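Local coordinates for protein luciferase-like enzymeAMP-CoA-ligase (Zophobas atratus, PDB 4W8O) that probably activates carboxylic acids with ATP as an AMP-forming CoA ligase of the adenylating superfamily, to which beetle luciferases also belong, at residues Q37-L42 against R244-S249; S77-D82 against I219-T224; I5-E10 against R355-I360; K9-N14 against I205-F210; Y273-T278 against P300-Q305. All coordinates share one frame; numbering follows the deposited sequence.

Contact 1: Q37-L42 against R244-S249; sequences QIDGDL and RVFARS
A carboxylate rather than a backbone carbonyl carries on the pairing where these two parallel strands end. Asp41 OD2 accepts from Arg248 N at 2.8 Å, using its syn lone pair. Asp41 OD1 accepts a hydrogen bond from a water, which itself accepts from Ser249 N. The Asp41 side chain thus binds two successive backbone N-H groups, one directly and one through water. Before that the strands pair regularly. Ile38 N donates to Arg244 O, Phe246 N to Ile38 O, and Gly40 N to Phe246 O at 2.8 Å. The chain then turns at Asp39, whose OD1 accepts from Asp41 N and Leu42 N. The first bond closes an Asx turn, the second an Asx motif. Phe246 CG lies between the backbone N and the carbonyl carbon (chi1 59°), the crowded position. This leans the ring over Asp39, and Asp39 CA lies 3.9 Å from the Phe246 ring centroid, over the face, as a CH-pi contact. Gln37 and Arg244 run side by side, joined by a water that donates to OE1 and accepts from NH2. Gln37 NE2 donates to Leu81 O and Glu46 OE1. Strands 35-39 and 243-246 are neighbours in the mixed sheet of the AMP-binding enzyme fold. The Asp41 carboxylate, held by one backbone N-H and a water and with the Arg248 guanidinium not far off, is probably kept ionised.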
# COMPACT_ATOMS: atom_id res chain seq x y z
N GLN A 37 -11.23 -4.02 10.70
CA GLN A 37 -11.44 -2.76 10.01
C GLN A 37 -12.57 -1.95 10.64
O GLN A 37 -13.57 -2.50 11.14
CB GLN A 37 -11.74 -3.02 8.52
CG GLN A 37 -12.90 -3.96 8.25
CD GLN A 37 -13.26 -4.07 6.77
OE1 GLN A 37 -12.57 -3.54 5.90
NE2 GLN A 37 -14.34 -4.77 6.47
N ILE A 38 -12.39 -0.63 10.60
CA ILE A 38 -13.36 0.34 11.09
C ILE A 38 -13.55 1.42 10.03
O ILE A 38 -12.58 2.06 9.62
CB ILE A 38 -12.89 1.03 12.40
CG1 ILE A 38 -12.66 0.00 13.51
CG2 ILE A 38 -13.90 2.08 12.85
CD1 ILE A 38 -12.23 0.62 14.84
N ASP A 39 -14.80 1.61 9.60
CA ASP A 39 -15.20 2.77 8.82
C ASP A 39 -15.38 3.98 9.75
O ASP A 39 -16.39 4.12 10.44
CB ASP A 39 -16.51 2.49 8.09
CG ASP A 39 -16.86 3.57 7.08
OD1 ASP A 39 -16.60 4.76 7.34
OD2 ASP A 39 -17.43 3.22 6.03
N GLY A 40 -14.39 4.87 9.75
CA GLY A 40 -14.42 6.08 10.58
C GLY A 40 -15.58 7.03 10.30
O GLY A 40 -15.99 7.78 11.18
N ASP A 41 -16.10 7.02 9.07
CA ASP A 41 -17.21 7.90 8.71
C ASP A 41 -18.54 7.40 9.26
O ASP A 41 -19.32 8.18 9.79
CB ASP A 41 -17.31 8.04 7.19
CG ASP A 41 -16.15 8.81 6.60
OD1 ASP A 41 -15.74 9.82 7.19
OD2 ASP A 41 -15.67 8.42 5.52
N LEU A 42 -18.79 6.10 9.11
CA LEU A 42 -20.05 5.49 9.52
C LEU A 42 -20.03 4.94 10.94
O LEU A 42 -21.09 4.60 11.48
CB LEU A 42 -20.43 4.36 8.57
CG LEU A 42 -20.65 4.76 7.11
CD1 LEU A 42 -20.99 3.52 6.29
CD2 LEU A 42 -21.74 5.82 6.98
N ARG A 244 -7.27 -1.57 11.02
CA ARG A 244 -7.18 -0.54 9.99
C ARG A 244 -8.41 0.36 10.06
O ARG A 244 -9.55 -0.13 10.01
CB ARG A 244 -7.09 -1.18 8.60
CG ARG A 244 -6.79 -0.20 7.47
CD ARG A 244 -6.45 -0.91 6.17
NE ARG A 244 -7.55 -1.77 5.72
CZ ARG A 244 -8.64 -1.36 5.07
NH1 ARG A 244 -8.80 -0.09 4.74
NH2 ARG A 244 -9.57 -2.24 4.73
N VAL A 245 -8.18 1.67 10.17
CA VAL A 245 -9.26 2.65 10.14
C VAL A 245 -9.17 3.50 8.87
O VAL A 245 -8.09 3.89 8.44
CB VAL A 245 -9.22 3.56 11.39
CG1 VAL A 245 -10.50 4.39 11.50
CG2 VAL A 245 -9.02 2.71 12.65
N PHE A 246 -10.31 3.74 8.24
CA PHE A 246 -10.34 4.57 7.04
C PHE A 246 -11.44 5.63 7.13
O PHE A 246 -12.40 5.50 7.88
CB PHE A 246 -10.51 3.72 5.77
CG PHE A 246 -11.76 2.88 5.76
CD1 PHE A 246 -12.95 3.40 5.29
CD2 PHE A 246 -11.74 1.57 6.23
CE1 PHE A 246 -14.11 2.64 5.28
CE2 PHE A 246 -12.89 0.80 6.23
CZ PHE A 246 -14.08 1.34 5.76
N ALA A 247 -11.24 6.70 6.36
CA ALA A 247 -12.24 7.74 6.18
C ALA A 247 -12.09 8.27 4.76
O ALA A 247 -10.99 8.26 4.17
CB ALA A 247 -12.04 8.84 7.21
N ARG A 248 -13.20 8.72 4.19
CA ARG A 248 -13.25 9.10 2.79
C ARG A 248 -12.41 10.34 2.51
O ARG A 248 -11.68 10.38 1.52
CB ARG A 248 -14.69 9.35 2.35
CG ARG A 248 -14.90 9.02 0.89
CD ARG A 248 -15.17 7.53 0.72
NE ARG A 248 -16.57 7.20 0.98
CZ ARG A 248 -17.57 7.46 0.14
NH1 ARG A 248 -18.82 7.12 0.48
NH2 ARG A 248 -17.35 8.06 -1.02
N SER A 249 -12.51 11.33 3.38
CA SER A 249 -11.86 12.61 3.18
C SER A 249 -11.16 13.05 4.43
O SER A 249 -11.64 12.86 5.54
CB SER A 249 -12.89 13.68 2.81
OG SER A 249 -13.50 13.37 1.58
O HOH W 1 -10.13 -4.90 5.31
O HOH W 2 -14.47 11.45 5.38

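Contact 2: S77-D82 against I219-T224; sequences STNSLD and ILHFTT
One direct hydrogen bond joins these segments, and Asn79 supplies it. Its ND2 donates to Thr223 O at 2.9 Å, with an N-H...O angle of 155°. The acceptor lies in the plane of the Asn79 amide. Seen from the Thr223 carbonyl, however, the donor stands above the plane and not on a lone pair. Asn79 CG is anti to its own carbonyl carbon (chi1 -70°), which helps carry the amide across the gap. A water adds a second link. It accepts from Asn79 ND2 at 2.8 Å and donates to Phe222 O at 2.8 Å. ND2 therefore serves two successive carbonyls of the turn after strand 218-221, one of them through solvent. The remaining touches are van der Waals contacts. His221 CE1 comes within 3.7 Å of Asn79 ND2. Thr224 CG2 rests 4.2 Å from Thr78 CA. Within its own segment, His221 ND1 is hydrogen-bonded to Thr223 OG1. The loop after strand 72-76 of one sheet here meets the end of strand 218-221 in another, within the AMP-binding enzyme fold. Thr223 OG1 also bonds Thr229, which lines the pocket holding the polyether ligand. Asn79 ND2 thus satisfies Thr223 O directly and Phe222 O through water, one step from that pocket residue.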
# COMPACT_ATOMS: atom_id res chain seq x y z
N SER A 77 -13.10 1.29 -6.39
CA SER A 77 -13.93 1.72 -5.27
C SER A 77 -13.11 2.52 -4.26
O SER A 77 -11.93 2.26 -4.07
CB SER A 77 -14.54 0.50 -4.59
OG SER A 77 -15.26 0.85 -3.42
N THR A 78 -13.76 3.50 -3.65
CA THR A 78 -13.26 4.12 -2.44
C THR A 78 -13.28 3.08 -1.31
O THR A 78 -13.79 1.97 -1.47
CB THR A 78 -14.10 5.35 -2.03
OG1 THR A 78 -15.49 5.01 -2.06
CG2 THR A 78 -13.85 6.51 -2.97
N ASN A 79 -12.71 3.44 -0.17
CA ASN A 79 -12.65 2.53 0.97
C ASN A 79 -14.02 2.39 1.65
O ASN A 79 -14.74 3.37 1.85
CB ASN A 79 -11.60 3.00 1.97
CG ASN A 79 -10.18 2.84 1.45
OD1 ASN A 79 -9.83 1.82 0.85
ND2 ASN A 79 -9.34 3.83 1.70
N SER A 80 -14.36 1.15 1.97
CA SER A 80 -15.61 0.83 2.67
C SER A 80 -15.38 -0.47 3.43
O SER A 80 -14.31 -1.05 3.34
CB SER A 80 -16.76 0.64 1.68
OG SER A 80 -16.61 -0.57 0.95
N LEU A 81 -16.37 -0.93 4.18
CA LEU A 81 -16.26 -2.23 4.83
C LEU A 81 -16.34 -3.40 3.85
O LEU A 81 -16.08 -4.55 4.23
CB LEU A 81 -17.32 -2.40 5.93
CG LEU A 81 -17.17 -1.51 7.17
CD1 LEU A 81 -18.33 -1.80 8.10
CD2 LEU A 81 -15.85 -1.74 7.89
N ASP A 82 -16.68 -3.14 2.59
CA ASP A 82 -16.81 -4.21 1.59
C ASP A 82 -15.71 -4.24 0.53
O ASP A 82 -15.49 -5.29 -0.08
CB ASP A 82 -18.17 -4.12 0.90
CG ASP A 82 -19.33 -4.32 1.85
OD1 ASP A 82 -19.15 -4.89 2.94
OD2 ASP A 82 -20.44 -3.90 1.51
N ILE A 219 -4.38 2.07 13.07
CA ILE A 219 -3.86 2.99 12.06
C ILE A 219 -4.97 3.53 11.15
O ILE A 219 -5.75 2.77 10.59
CB ILE A 219 -2.72 2.37 11.22
CG1 ILE A 219 -2.19 3.39 10.19
CG2 ILE A 219 -3.16 1.09 10.52
CD1 ILE A 219 -0.88 3.00 9.54
N LEU A 220 -5.02 4.86 11.02
CA LEU A 220 -5.97 5.55 10.15
C LEU A 220 -5.29 5.90 8.83
O LEU A 220 -4.12 6.30 8.82
CB LEU A 220 -6.50 6.82 10.82
CG LEU A 220 -7.40 7.78 10.02
CD1 LEU A 220 -8.66 7.09 9.52
CD2 LEU A 220 -7.77 8.99 10.87
N HIS A 221 -6.01 5.76 7.72
CA HIS A 221 -5.52 6.29 6.46
C HIS A 221 -6.68 6.71 5.57
O HIS A 221 -7.83 6.35 5.81
CB HIS A 221 -4.64 5.27 5.75
CG HIS A 221 -5.41 4.14 5.15
ND1 HIS A 221 -5.59 4.01 3.79
CD2 HIS A 221 -6.06 3.11 5.72
CE1 HIS A 221 -6.32 2.93 3.55
NE2 HIS A 221 -6.62 2.37 4.71
N PHE A 222 -6.35 7.48 4.55
CA PHE A 222 -7.34 8.01 3.62
C PHE A 222 -7.15 7.50 2.20
O PHE A 222 -8.09 7.55 1.41
CB PHE A 222 -7.25 9.54 3.62
CG PHE A 222 -7.41 10.15 4.99
CD1 PHE A 222 -8.67 10.35 5.53
CD2 PHE A 222 -6.30 10.49 5.74
CE1 PHE A 222 -8.82 10.89 6.80
CE2 PHE A 222 -6.45 11.03 7.01
CZ PHE A 222 -7.71 11.22 7.54
N THR A 223 -5.95 7.04 1.87
CA THR A 223 -5.62 6.59 0.52
C THR A 223 -6.43 5.36 0.15
O THR A 223 -6.64 4.48 0.97
CB THR A 223 -4.13 6.21 0.38
OG1 THR A 223 -3.71 5.43 1.51
CG2 THR A 223 -3.26 7.46 0.26
N THR A 224 -6.83 5.30 -1.11
CA THR A 224 -7.55 4.16 -1.66
C THR A 224 -6.56 3.04 -1.97
O THR A 224 -5.34 3.25 -1.89
CB THR A 224 -8.28 4.54 -2.95
OG1 THR A 224 -7.34 5.03 -3.91
CG2 THR A 224 -9.34 5.60 -2.67
O HOH W 3 -10.41 6.37 2.33

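Contact 3: I5-E10 against R355-I360; sequences ILKGKE and RTLLKI
Backbone hydrogen bonds form the frame of this contact. Leu6 and Leu358 are a hydrogen-bonded antiparallel pair: Leu6 N donates to Leu358 O at 2.9 Å, and Leu358 N to Leu6 O at 2.9 Å. Gly8 N donates to Thr356 O with a nearly straight angle of 168°. Past the strand end, Arg355 N donates to Lys9 O, from above the plane of that carbonyl. Lys7 and Leu357 lie between these bonds as a non-hydrogen-bonded pair. Strand 6-7 is an outermost strand of a five-stranded antiparallel sheet, beside strand 357-362, and strand 367-380 follows. Residues near the N-terminus thus pair with a strand some 350 residues later. Apolar contacts fall on both faces. On one, Leu6 and Leu358 point the same way, with Leu6 CD1 4.0 Å from Leu358 CD2. Val352 touches both. On the other, Leu357 CD2 lies 3.7 Å from Lys7 CG, alongside the extended lysine chain. Ile5 CG2 meets Leu357 CB nearby. Charge pairing closes the far end. Glu10 bends at chi2 (-67°), so that OE2 of Glu10 approaches Arg355 NH1 at 3.1 Å near the edge of the guanidinium. The bond uses the syn lone pair of OE2, with the carboxylate and guanidinium planes 64° apart. Arg355 NH2 has a second acidic partner, Asp382, and Lys7 NZ forms a long ion pair with Glu10 OE1.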
# COMPACT_ATOMS: atom_id res chain seq x y z
N ILE A 5 27.76 1.01 0.07
CA ILE A 5 26.38 0.64 -0.13
C ILE A 5 25.72 0.54 1.24
O ILE A 5 26.17 -0.23 2.08
CB ILE A 5 26.28 -0.73 -0.84
CG1 ILE A 5 26.86 -0.63 -2.26
CG2 ILE A 5 24.83 -1.21 -0.87
CD1 ILE A 5 27.04 -1.97 -2.95
N LEU A 6 24.68 1.33 1.46
CA LEU A 6 23.97 1.31 2.74
C LEU A 6 23.14 0.02 2.85
O LEU A 6 22.48 -0.38 1.89
CB LEU A 6 23.05 2.52 2.86
CG LEU A 6 23.67 3.90 2.67
CD1 LEU A 6 22.60 4.98 2.64
CD2 LEU A 6 24.70 4.20 3.76
N LYS A 7 23.17 -0.61 4.01
CA LYS A 7 22.53 -1.89 4.21
C LYS A 7 21.69 -1.84 5.46
O LYS A 7 22.20 -1.53 6.54
CB LYS A 7 23.57 -3.01 4.32
CG LYS A 7 22.97 -4.40 4.49
CD LYS A 7 24.01 -5.49 4.64
CE LYS A 7 23.34 -6.86 4.77
NZ LYS A 7 24.21 -7.86 5.44
N GLY A 8 20.41 -2.16 5.33
CA GLY A 8 19.50 -2.17 6.48
C GLY A 8 19.75 -3.35 7.39
O GLY A 8 20.49 -4.27 7.05
N LYS A 9 19.12 -3.32 8.57
CA LYS A 9 19.32 -4.37 9.57
C LYS A 9 18.68 -5.66 9.09
O LYS A 9 17.75 -5.64 8.28
CB LYS A 9 18.70 -3.95 10.91
CG LYS A 9 17.18 -4.07 10.96
CD LYS A 9 16.59 -3.69 12.31
CE LYS A 9 15.08 -3.86 12.28
NZ LYS A 9 14.39 -3.29 13.47
N GLU A 10 19.18 -6.78 9.59
CA GLU A 10 18.64 -8.08 9.21
C GLU A 10 17.36 -8.41 9.98
O GLU A 10 17.11 -7.88 11.07
CB GLU A 10 19.68 -9.20 9.42
CG GLU A 10 20.70 -9.32 8.29
CD GLU A 10 20.09 -9.80 6.97
OE1 GLU A 10 20.78 -9.72 5.94
OE2 GLU A 10 18.92 -10.25 6.95
N ARG A 355 16.81 -5.23 5.64
CA ARG A 355 17.05 -6.16 4.54
C ARG A 355 17.00 -5.49 3.16
O ARG A 355 16.64 -6.13 2.17
CB ARG A 355 16.07 -7.34 4.63
CG ARG A 355 16.52 -8.40 5.63
CD ARG A 355 15.58 -9.59 5.68
NE ARG A 355 15.51 -10.30 4.42
CZ ARG A 355 16.29 -11.32 4.05
NH1 ARG A 355 17.25 -11.78 4.84
NH2 ARG A 355 16.09 -11.87 2.86
N THR A 356 17.39 -4.22 3.11
CA THR A 356 17.41 -3.43 1.89
C THR A 356 18.82 -2.88 1.66
O THR A 356 19.51 -2.49 2.61
CB THR A 356 16.42 -2.25 1.99
OG1 THR A 356 15.09 -2.76 2.18
CG2 THR A 356 16.46 -1.37 0.75
N LEU A 357 19.24 -2.87 0.39
CA LEU A 357 20.48 -2.20 -0.01
C LEU A 357 20.16 -0.91 -0.76
O LEU A 357 19.25 -0.89 -1.60
CB LEU A 357 21.33 -3.11 -0.90
CG LEU A 357 21.70 -4.49 -0.37
CD1 LEU A 357 22.36 -5.30 -1.48
CD2 LEU A 357 22.62 -4.40 0.84
N LEU A 358 20.91 0.16 -0.48
CA LEU A 358 20.75 1.44 -1.18
C LEU A 358 22.10 2.02 -1.56
O LEU A 358 23.00 2.12 -0.72
CB LEU A 358 19.96 2.43 -0.31
CG LEU A 358 19.56 3.75 -1.00
CD1 LEU A 358 18.25 4.25 -0.43
CD2 LEU A 358 20.64 4.83 -0.89
N LYS A 359 22.25 2.40 -2.82
CA LYS A 359 23.47 3.03 -3.30
C LYS A 359 23.16 4.29 -4.09
O LYS A 359 22.06 4.44 -4.64
CB LYS A 359 24.30 2.04 -4.14
CG LYS A 359 23.64 1.60 -5.44
CD LYS A 359 24.50 0.57 -6.17
CE LYS A 359 23.92 0.29 -7.55
NZ LYS A 359 24.69 -0.72 -8.33
N ILE A 360 24.12 5.20 -4.12
CA ILE A 360 24.07 6.41 -4.93
C ILE A 360 25.10 6.24 -6.05
O ILE A 360 26.28 6.02 -5.76
CB ILE A 360 24.46 7.67 -4.13
CG1 ILE A 360 23.65 7.78 -2.83
CG2 ILE A 360 24.28 8.93 -4.97
CD1 ILE A 360 22.22 8.17 -3.01

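Contact 4: K9-N14 against I205-F210; sequences KEFHPN and IVETSF
Helix 199-211 of the AMP-binding enzyme fold is met here by the loop that follows strand 6-7. Glu207 points from the helix toward the loop. Its chain is extended beyond CG, so the carboxylate ends at the backbone around Pro13 and Asn14. There Glu207 OE2 accepts from Asn14 N along a nearly straight line of 176°, at a short 2.5 Å, through its syn lone pair. The other oxygen, OE1, is bound by Phe15 N and Gln204 NE2. Phe11 approaches from the loop side. Its ring crosses the Glu207 side chain obliquely, with ring and carboxylate planes 47° apart. It meets Thr208 at about a right angle, and Thr208 OG1 lies at the ring edge, 3.7 Å from Phe11 CZ. That hydroxyl is also bonded to Gln204 O. Tyr211 stacks on the Phe11 ring, and Arg355 makes a cation-pi contact with it. A water completes the grip on the carboxylate: it donates to Glu207 OE2 at 2.9 Å and accepts from Asn14 ND2 at 3.0 Å.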
# COMPACT_ATOMS: atom_id res chain seq x y z
N LYS A 9 19.12 -3.32 8.57
CA LYS A 9 19.32 -4.37 9.57
C LYS A 9 18.68 -5.66 9.09
O LYS A 9 17.75 -5.64 8.28
CB LYS A 9 18.70 -3.95 10.91
CG LYS A 9 17.18 -4.07 10.96
CD LYS A 9 16.59 -3.69 12.31
CE LYS A 9 15.08 -3.86 12.28
NZ LYS A 9 14.39 -3.29 13.47
N GLU A 10 19.18 -6.78 9.59
CA GLU A 10 18.64 -8.08 9.21
C GLU A 10 17.36 -8.41 9.98
O GLU A 10 17.11 -7.88 11.07
CB GLU A 10 19.68 -9.20 9.42
CG GLU A 10 20.70 -9.32 8.29
CD GLU A 10 20.09 -9.80 6.97
OE1 GLU A 10 20.78 -9.72 5.94
OE2 GLU A 10 18.92 -10.25 6.95
N PHE A 11 16.53 -9.26 9.37
CA PHE A 11 15.45 -9.94 10.07
C PHE A 11 15.29 -11.31 9.45
O PHE A 11 15.82 -11.57 8.38
CB PHE A 11 14.14 -9.13 10.08
CG PHE A 11 13.49 -8.94 8.72
CD1 PHE A 11 12.66 -9.91 8.17
CD2 PHE A 11 13.66 -7.74 8.01
CE1 PHE A 11 12.05 -9.71 6.94
CE2 PHE A 11 13.05 -7.54 6.78
CZ PHE A 11 12.24 -8.52 6.25
N HIS A 12 14.57 -12.19 10.13
CA HIS A 12 14.31 -13.53 9.64
C HIS A 12 12.90 -13.54 9.04
O HIS A 12 11.92 -13.43 9.77
CB HIS A 12 14.42 -14.54 10.77
CG HIS A 12 13.98 -15.92 10.38
ND1 HIS A 12 14.81 -16.81 9.73
CD2 HIS A 12 12.78 -16.54 10.51
CE1 HIS A 12 14.15 -17.93 9.49
NE2 HIS A 12 12.92 -17.79 9.95
N PRO A 13 12.78 -13.67 7.70
CA PRO A 13 11.43 -13.61 7.13
C PRO A 13 10.56 -14.79 7.54
O PRO A 13 11.02 -15.93 7.48
CB PRO A 13 11.68 -13.61 5.61
CG PRO A 13 13.07 -13.07 5.46
CD PRO A 13 13.81 -13.65 6.64
N ASN A 14 9.34 -14.52 7.99
CA ASN A 14 8.38 -15.57 8.33
C ASN A 14 7.29 -15.79 7.29
O ASN A 14 6.56 -16.77 7.36
CB ASN A 14 7.74 -15.27 9.69
CG ASN A 14 8.70 -15.46 10.84
OD1 ASN A 14 9.39 -16.47 10.92
ND2 ASN A 14 8.75 -14.48 11.74
N ILE A 205 7.32 -6.63 1.06
CA ILE A 205 6.96 -5.23 1.27
C ILE A 205 6.29 -5.11 2.65
O ILE A 205 6.61 -4.21 3.43
CB ILE A 205 6.01 -4.68 0.19
CG1 ILE A 205 6.75 -4.57 -1.14
CG2 ILE A 205 5.45 -3.33 0.62
CD1 ILE A 205 5.86 -4.26 -2.33
N VAL A 206 5.37 -6.03 2.92
CA VAL A 206 4.61 -6.04 4.16
C VAL A 206 5.51 -6.36 5.36
O VAL A 206 5.46 -5.67 6.38
CB VAL A 206 3.45 -7.06 4.09
CG1 VAL A 206 2.79 -7.22 5.45
CG2 VAL A 206 2.42 -6.63 3.05
N GLU A 207 6.33 -7.40 5.23
CA GLU A 207 7.16 -7.84 6.34
C GLU A 207 8.28 -6.83 6.64
O GLU A 207 8.57 -6.58 7.81
CB GLU A 207 7.73 -9.24 6.08
CG GLU A 207 7.84 -10.05 7.36
CD GLU A 207 8.28 -11.48 7.14
OE1 GLU A 207 8.27 -11.99 5.99
OE2 GLU A 207 8.62 -12.11 8.15
N THR A 208 8.87 -6.25 5.60
CA THR A 208 9.89 -5.23 5.77
C THR A 208 9.32 -4.01 6.51
O THR A 208 9.98 -3.46 7.39
CB THR A 208 10.49 -4.79 4.41
OG1 THR A 208 11.20 -5.90 3.83
CG2 THR A 208 11.45 -3.60 4.56
N SER A 209 8.10 -3.61 6.16
CA SER A 209 7.45 -2.49 6.84
C SER A 209 7.21 -2.79 8.34
O SER A 209 7.31 -1.89 9.18
CB SER A 209 6.15 -2.07 6.11
OG SER A 209 5.06 -2.95 6.34
N PHE A 210 6.91 -4.04 8.67
CA PHE A 210 6.78 -4.45 10.07
C PHE A 210 8.09 -4.28 10.85
O PHE A 210 8.09 -3.75 11.96
CB PHE A 210 6.29 -5.89 10.17
CG PHE A 210 6.26 -6.43 11.57
CD1 PHE A 210 5.23 -6.10 12.43
CD2 PHE A 210 7.27 -7.28 12.02
CE1 PHE A 210 5.21 -6.59 13.73
CE2 PHE A 210 7.25 -7.77 13.32
CZ PHE A 210 6.21 -7.43 14.17
O HOH W 4 7.91 -11.66 10.97

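Contact 5: Y273-T278 against P300-Q305; sequences YTYQLT and PMSTDQ
Gln305 fills the tight part of this contact, where its amide stacks on the Tyr275 ring. The two planes are only 16° apart, and Gln305 CD stands 3.4 Å above the ring plane, offset toward the rim. Gln305 CG lies over the same face as a CH-pi contact. Gln305 CG is anti to its backbone N (chi1 -176°) and the chain bends at chi2, which lays the amide along the ring. Gln305 NE2 then donates to Thr274 OG1 at 3.2 Å and to Thr278 OG1 at 3.1 Å, both near the amide plane. Thr274 OG1 is also hydrogen-bonded to Pro271 O. The other side is watery. One water joins Tyr275 OH to Ser302 N, and another joins it to Ser302 OG. A third lies between Thr278 OG1 and Gln305 OE1. Ser302 is the N-cap of helix 303-312, and its OG accepts from Gln305 N. The contact joins that helix start to the short, weakly bonded helix around 274-278. Two threonine acceptors and a water donor together fix the rotation of the Gln305 amide.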
# COMPACT_ATOMS: atom_id res chain seq x y z
N TYR A 273 -1.73 17.56 3.63
CA TYR A 273 -2.93 17.47 4.46
C TYR A 273 -2.67 17.69 5.96
O TYR A 273 -3.61 17.97 6.71
CB TYR A 273 -3.65 16.13 4.26
CG TYR A 273 -4.18 15.93 2.85
CD1 TYR A 273 -5.34 16.56 2.43
CD2 TYR A 273 -3.51 15.10 1.95
CE1 TYR A 273 -5.83 16.38 1.14
CE2 TYR A 273 -3.98 14.91 0.66
CZ TYR A 273 -5.14 15.56 0.27
OH TYR A 273 -5.60 15.37 -1.00
N THR A 274 -1.42 17.57 6.41
CA THR A 274 -1.11 17.79 7.83
C THR A 274 -1.35 19.23 8.27
O THR A 274 -1.54 19.48 9.45
CB THR A 274 0.34 17.43 8.21
OG1 THR A 274 1.25 18.28 7.51
CG2 THR A 274 0.63 15.98 7.93
N TYR A 275 -1.33 20.15 7.32
CA TYR A 275 -1.63 21.56 7.59
C TYR A 275 -3.06 21.75 8.07
O TYR A 275 -3.34 22.72 8.78
CB TYR A 275 -1.31 22.43 6.37
CG TYR A 275 0.17 22.62 6.16
CD1 TYR A 275 0.91 21.73 5.39
CD2 TYR A 275 0.85 23.69 6.75
CE1 TYR A 275 2.28 21.89 5.22
CE2 TYR A 275 2.21 23.85 6.59
CZ TYR A 275 2.92 22.95 5.82
OH TYR A 275 4.27 23.13 5.66
N GLN A 276 -3.96 20.84 7.70
CA GLN A 276 -5.32 20.85 8.25
C GLN A 276 -5.35 20.45 9.73
O GLN A 276 -6.23 20.90 10.46
CB GLN A 276 -6.24 19.94 7.44
CG GLN A 276 -6.49 20.44 6.03
CD GLN A 276 -7.63 19.71 5.34
OE1 GLN A 276 -8.66 19.42 5.95
NE2 GLN A 276 -7.46 19.43 4.05
N LEU A 277 -4.40 19.62 10.16
CA LEU A 277 -4.31 19.22 11.57
C LEU A 277 -3.80 20.36 12.44
O LEU A 277 -4.38 20.65 13.48
CB LEU A 277 -3.39 18.01 11.74
CG LEU A 277 -3.76 16.76 10.96
CD1 LEU A 277 -2.66 15.72 11.06
CD2 LEU A 277 -5.09 16.20 11.47
N THR A 278 -2.72 21.00 12.01
CA THR A 278 -2.08 22.06 12.77
C THR A 278 -2.89 23.37 12.80
O THR A 278 -2.63 24.22 13.62
CB THR A 278 -0.67 22.35 12.23
OG1 THR A 278 -0.73 22.51 10.81
CG2 THR A 278 0.29 21.20 12.57
N PRO A 300 7.98 16.90 0.07
CA PRO A 300 8.81 17.35 1.19
C PRO A 300 8.02 18.02 2.32
O PRO A 300 6.99 18.65 2.07
CB PRO A 300 9.75 18.36 0.53
CG PRO A 300 8.99 18.87 -0.64
CD PRO A 300 8.17 17.72 -1.14
N MET A 301 8.51 17.89 3.55
CA MET A 301 7.92 18.56 4.71
C MET A 301 8.87 19.58 5.32
O MET A 301 10.02 19.25 5.62
CB MET A 301 7.53 17.56 5.79
CG MET A 301 6.92 18.24 7.01
SD MET A 301 6.22 17.12 8.21
CE MET A 301 4.72 16.64 7.35
N SER A 302 8.38 20.79 5.52
CA SER A 302 9.16 21.86 6.13
C SER A 302 9.42 21.57 7.60
O SER A 302 8.60 20.95 8.28
CB SER A 302 8.43 23.20 6.02
OG SER A 302 7.49 23.35 7.07
N THR A 303 10.56 22.04 8.09
CA THR A 303 10.96 21.86 9.48
C THR A 303 9.99 22.50 10.48
O THR A 303 9.75 21.94 11.55
CB THR A 303 12.35 22.46 9.73
OG1 THR A 303 13.27 21.94 8.77
CG2 THR A 303 12.83 22.12 11.12
N ASP A 304 9.45 23.66 10.14
CA ASP A 304 8.46 24.31 11.01
C ASP A 304 7.18 23.48 11.11
O ASP A 304 6.62 23.35 12.20
CB ASP A 304 8.14 25.74 10.56
CG ASP A 304 9.05 26.76 11.19
OD1 ASP A 304 10.18 26.38 11.57
OD2 ASP A 304 8.66 27.94 11.32
N GLN A 305 6.73 22.92 10.00
CA GLN A 305 5.54 22.08 10.03
C GLN A 305 5.81 20.80 10.81
O GLN A 305 4.98 20.36 11.61
CB GLN A 305 5.08 21.75 8.61
CG GLN A 305 3.79 20.94 8.53
CD GLN A 305 2.62 21.63 9.20
OE1 GLN A 305 2.71 22.79 9.60
NE2 GLN A 305 1.50 20.92 9.32
O HOH W 5 5.32 20.78 4.72
O HOH W 6 5.46 25.19 6.90
O HOH W 7 0.54 24.66 10.22

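Contacts 1 and 2 are neighbours, with centres about 6 Å apart, and touch directly. They meet at strands 243-246 and 218-221, adjacent in the nine-stranded mixed sheet. Contacts 3 and 4 share Lys9 and Glu10, and their centres are about 13 Å apart. They lie across the chain's centre from contact 2, whose centre is about 32 Å from that of contact 3. Contact 5 does not touch contacts 1 and 2; its centre is about 22 Å from theirs, its nearest atoms about 6 to 7 Å. Along the chain, contact 3 spans contacts 1, 2 and 5, while contact 4 crosses contacts 1 and 2. Through contacts 3 and 4 the N-terminal segment joins the five-stranded sheet to helix 199-211.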